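Local coordinates for chicken beta-microseminoprotein-like 3 (Gallus gallus, PDB 6RWC) that is of unknown function but belongs to the beta-microseminoprotein (PSP-94) family of small disulfide-rich secreted proteins and occurs in chicken egg white, at residues A[56-61]-A[69-74]. Sequence-based numbering, arbitrary orientation.
Sequences NCVGLF and RVVKKT
Val58 and Val71 exchange a reciprocal pair of backbone hydrogen bonds, as do Leu60 and Arg69, and these pairings zip strands 57-61 and 69-72 into a strongly twisted antiparallel ribbon, the two strand directions 136° apart. Between them Gly59 faces Val70 as a non-hydrogen-bonded pair with CA atoms only 4.2 Å apart, and the CA groups of both Gly59 and Val70 lean toward carbonyl oxygens of the partner strand. Pairing runs on past the strand end, where Lys73 N donates to Asn56 O at 2.9 Å in a nearly straight bond (171°); a water that donates to this same oxygen accepts from Thr74 N, so two donors grip one carbonyl.

Val58, Leu60, Arg69 and Val71 share one face. There Leu60 lies across Val71 at about a right angle, its CD1 touching Val71 CG2 at 3.6 Å. The other methyl of Val71, CG1, sits over the centre of the Arg69 guanidinium, 3.6 Å above its plane, while Arg69 NE is hydrogen-bonded to Ser79. Val58 CG1 reaches back to Lys73 CG at 4.1 Å. With CG anti to its own carbonyl carbon (chi1 -66°) and the chain extended beyond, Lys73 runs over the Asn56 carbonyl until CE comes within 3.5 Å of Cys57 O, and NZ is hydrogen-bonded to Val55 O. On the reverse face Val70 CG1 meets Cys57 CB at 3.6 Å.

Tyr52, Cys80 and Val82 pack against Val70, strand 67-72 also bonds through its backbone to Cys80 and Ile78, and the Cys57-Cys80 disulfide ties the segment around Cys80 to strand 57-61. The arrangement illustrates how a twisted two-stranded antiparallel hairpin can be braced by a disulfide to a following segment, here within the beta-microseminoprotein fold.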
ATOM      1  N   ASN A  56      -0.231 -13.128  21.739  1.00 38.02           N
ATOM      2  CA  ASN A  56      -0.621 -14.402  21.156  1.00 34.52           C
ATOM      3  C   ASN A  56      -0.898 -14.315  19.662  1.00 34.14           C
ATOM      4  O   ASN A  56      -1.176 -15.345  19.039  1.00 34.45           O
ATOM      5  CB  ASN A  56      -1.854 -14.954  21.879  1.00 29.41           C
ATOM      6  CG  ASN A  56      -1.665 -15.023  23.381  1.00 33.24           C
ATOM      7  OD1 ASN A  56      -0.857 -15.805  23.880  1.00 36.55           O
ATOM      8  ND2 ASN A  56      -2.413 -14.205  24.110  1.00 37.85           N
ATOM      9  N   CYS A  57      -0.829 -13.126  19.072  1.00 32.22           N
ATOM     10  CA  CYS A  57      -1.080 -12.938  17.653  1.00 32.10           C
ATOM     11  C   CYS A  57       0.113 -12.251  16.999  1.00 35.09           C
ATOM     12  O   CYS A  57       0.912 -11.579  17.659  1.00 36.25           O
ATOM     13  CB  CYS A  57      -2.364 -12.124  17.417  1.00 31.67           C
ATOM     14  SG  CYS A  57      -3.822 -12.777  18.274  1.00 34.05           S
ATOM     15  N   VAL A  58       0.231 -12.440  15.688  1.00 32.96           N
ATOM     16  CA  VAL A  58       1.330 -11.884  14.907  1.00 29.78           C
ATOM     17  C   VAL A  58       0.792 -11.503  13.534  1.00 27.40           C
ATOM     18  O   VAL A  58      -0.085 -12.181  12.987  1.00 24.56           O
ATOM     19  CB  VAL A  58       2.508 -12.879  14.795  1.00 31.41           C
ATOM     20  CG1 VAL A  58       2.071 -14.165  14.100  1.00 31.40           C
ATOM     21  CG2 VAL A  58       3.694 -12.242  14.077  1.00 32.09           C
ATOM     22  N   GLY A  59       1.302 -10.400  12.991  1.00 23.60           N
ATOM     23  CA  GLY A  59       0.892  -9.964  11.667  1.00 20.86           C
ATOM     24  C   GLY A  59       1.688 -10.677  10.590  1.00 26.82           C
ATOM     25  O   GLY A  59       2.920 -10.743  10.651  1.00 26.75           O
ATOM     26  N   LEU A  60       0.981 -11.218   9.604  1.00 27.00           N
ATOM     27  CA  LEU A  60       1.594 -11.860   8.448  1.00 27.44           C
ATOM     28  C   LEU A  60       1.445 -10.938   7.246  1.00 27.31           C
ATOM     29  O   LEU A  60       0.322 -10.602   6.854  1.00 26.47           O
ATOM     30  CB  LEU A  60       0.953 -13.218   8.165  1.00 31.76           C
ATOM     31  CG  LEU A  60       1.638 -14.465   8.728  1.00 38.95           C
ATOM     32  CD1 LEU A  60       1.830 -14.356  10.229  1.00 37.93           C
ATOM     33  CD2 LEU A  60       0.834 -15.710   8.379  1.00 39.78           C
ATOM     34  N   PHE A  61       2.570 -10.534   6.667  1.00 31.36           N
ATOM     35  CA  PHE A  61       2.566  -9.667   5.499  1.00 26.84           C
ATOM     36  C   PHE A  61       2.446 -10.500   4.229  1.00 31.29           C
ATOM     37  O   PHE A  61       3.182 -11.475   4.046  1.00 33.59           O
ATOM     38  CB  PHE A  61       3.834  -8.816   5.449  1.00 28.47           C
ATOM     39  CG  PHE A  61       3.978  -8.030   4.178  1.00 29.76           C
ATOM     40  CD1 PHE A  61       4.858  -8.441   3.193  1.00 27.46           C
ATOM     41  CD2 PHE A  61       3.217  -6.894   3.962  1.00 30.76           C
ATOM     42  CE1 PHE A  61       4.988  -7.725   2.017  1.00 26.89           C
ATOM     43  CE2 PHE A  61       3.340  -6.172   2.788  1.00 31.75           C
ATOM     44  CZ  PHE A  61       4.228  -6.589   1.813  1.00 27.74           C
ATOM     45  N   ARG A  69      -2.183  -9.482   7.762  1.00 22.49           N
ATOM     46  CA  ARG A  69      -3.253 -10.254   8.376  1.00 27.73           C
ATOM     47  C   ARG A  69      -2.782 -10.768   9.730  1.00 28.61           C
ATOM     48  O   ARG A  69      -1.761 -11.458   9.814  1.00 22.81           O
ATOM     49  CB  ARG A  69      -3.675 -11.412   7.471  1.00 25.71           C
ATOM     50  CG  ARG A  69      -4.752 -12.314   8.061  1.00 41.15           C
ATOM     51  CD  ARG A  69      -5.392 -13.182   6.982  1.00 57.76           C
ATOM     52  NE  ARG A  69      -5.859 -14.462   7.507  1.00 65.29           N
ATOM     53  CZ  ARG A  69      -5.159 -15.591   7.445  1.00 69.69           C
ATOM     54  NH1 ARG A  69      -3.962 -15.598   6.877  1.00 73.47           N
ATOM     55  NH2 ARG A  69      -5.658 -16.713   7.948  1.00 70.90           N
ATOM     56  N   VAL A  70      -3.527 -10.432  10.777  1.00 30.87           N
ATOM     57  CA  VAL A  70      -3.175 -10.800  12.144  1.00 28.30           C
ATOM     58  C   VAL A  70      -3.742 -12.182  12.450  1.00 24.12           C
ATOM     59  O   VAL A  70      -4.958 -12.394  12.394  1.00 25.53           O
ATOM     60  CB  VAL A  70      -3.690  -9.752  13.143  1.00 28.71           C
ATOM     61  CG1 VAL A  70      -3.402 -10.188  14.562  1.00 23.47           C
ATOM     62  CG2 VAL A  70      -3.057  -8.395  12.857  1.00 27.87           C
ATOM     63  N   VAL A  71      -2.859 -13.124  12.782  1.00 26.31           N
ATOM     64  CA  VAL A  71      -3.230 -14.516  12.993  1.00 25.44           C
ATOM     65  C   VAL A  71      -2.650 -14.987  14.321  1.00 27.45           C
ATOM     66  O   VAL A  71      -1.783 -14.344  14.911  1.00 26.16           O
ATOM     67  CB  VAL A  71      -2.747 -15.425  11.847  1.00 32.90           C
ATOM     68  CG1 VAL A  71      -3.339 -14.963  10.519  1.00 26.78           C
ATOM     69  CG2 VAL A  71      -1.224 -15.439  11.796  1.00 25.73           C
ATOM     70  N   LYS A  72      -3.144 -16.136  14.779  1.00 26.96           N
ATOM     71  CA  LYS A  72      -2.655 -16.729  16.017  1.00 32.98           C
ATOM     72  C   LYS A  72      -1.252 -17.294  15.830  1.00 34.49           C
ATOM     73  O   LYS A  72      -0.941 -17.898  14.799  1.00 33.82           O
ATOM     74  CB  LYS A  72      -3.602 -17.836  16.481  1.00 29.46           C
ATOM     75  CG  LYS A  72      -4.994 -17.356  16.869  1.00 31.70           C
ATOM     76  CD  LYS A  72      -5.031 -16.846  18.303  1.00 29.10           C
ATOM     77  CE  LYS A  72      -6.438 -16.425  18.699  1.00 35.53           C
ATOM     78  NZ  LYS A  72      -6.505 -15.950  20.109  1.00 31.98           N
ATOM     79  N   LYS A  73      -0.401 -17.102  16.841  1.00 30.39           N
ATOM     80  CA  LYS A  73       0.955 -17.640  16.770  1.00 34.92           C
ATOM     81  C   LYS A  73       0.944 -19.164  16.769  1.00 36.73           C
ATOM     82  O   LYS A  73       1.772 -19.798  16.104  1.00 44.65           O
ATOM     83  CB  LYS A  73       1.798 -17.114  17.933  1.00 37.03           C
ATOM     84  CG  LYS A  73       2.071 -15.618  17.898  1.00 32.58           C
ATOM     85  CD  LYS A  73       2.947 -15.202  19.077  1.00 35.98           C
ATOM     86  CE  LYS A  73       3.375 -13.745  18.969  1.00 35.44           C
ATOM     87  NZ  LYS A  73       4.231 -13.323  20.115  1.00 40.69           N
ATOM     88  N   THR A  74       0.015 -19.770  17.509  1.00 33.66           N
ATOM     89  CA  THR A  74      -0.085 -21.222  17.557  1.00 36.29           C
ATOM     90  C   THR A  74      -0.720 -21.809  16.305  1.00 37.97           C
ATOM     91  O   THR A  74      -0.467 -22.976  15.984  1.00 47.41           O
ATOM     92  CB  THR A  74      -0.893 -21.654  18.782  1.00 42.50           C
ATOM     93  OG1 THR A  74      -2.247 -21.210  18.639  1.00 44.20           O
ATOM     94  CG2 THR A  74      -0.298 -21.052  20.045  1.00 38.71           C
TER
HETATM   95  O   HOH W   1      -1.482 -17.993  19.614  1.00 36.88           O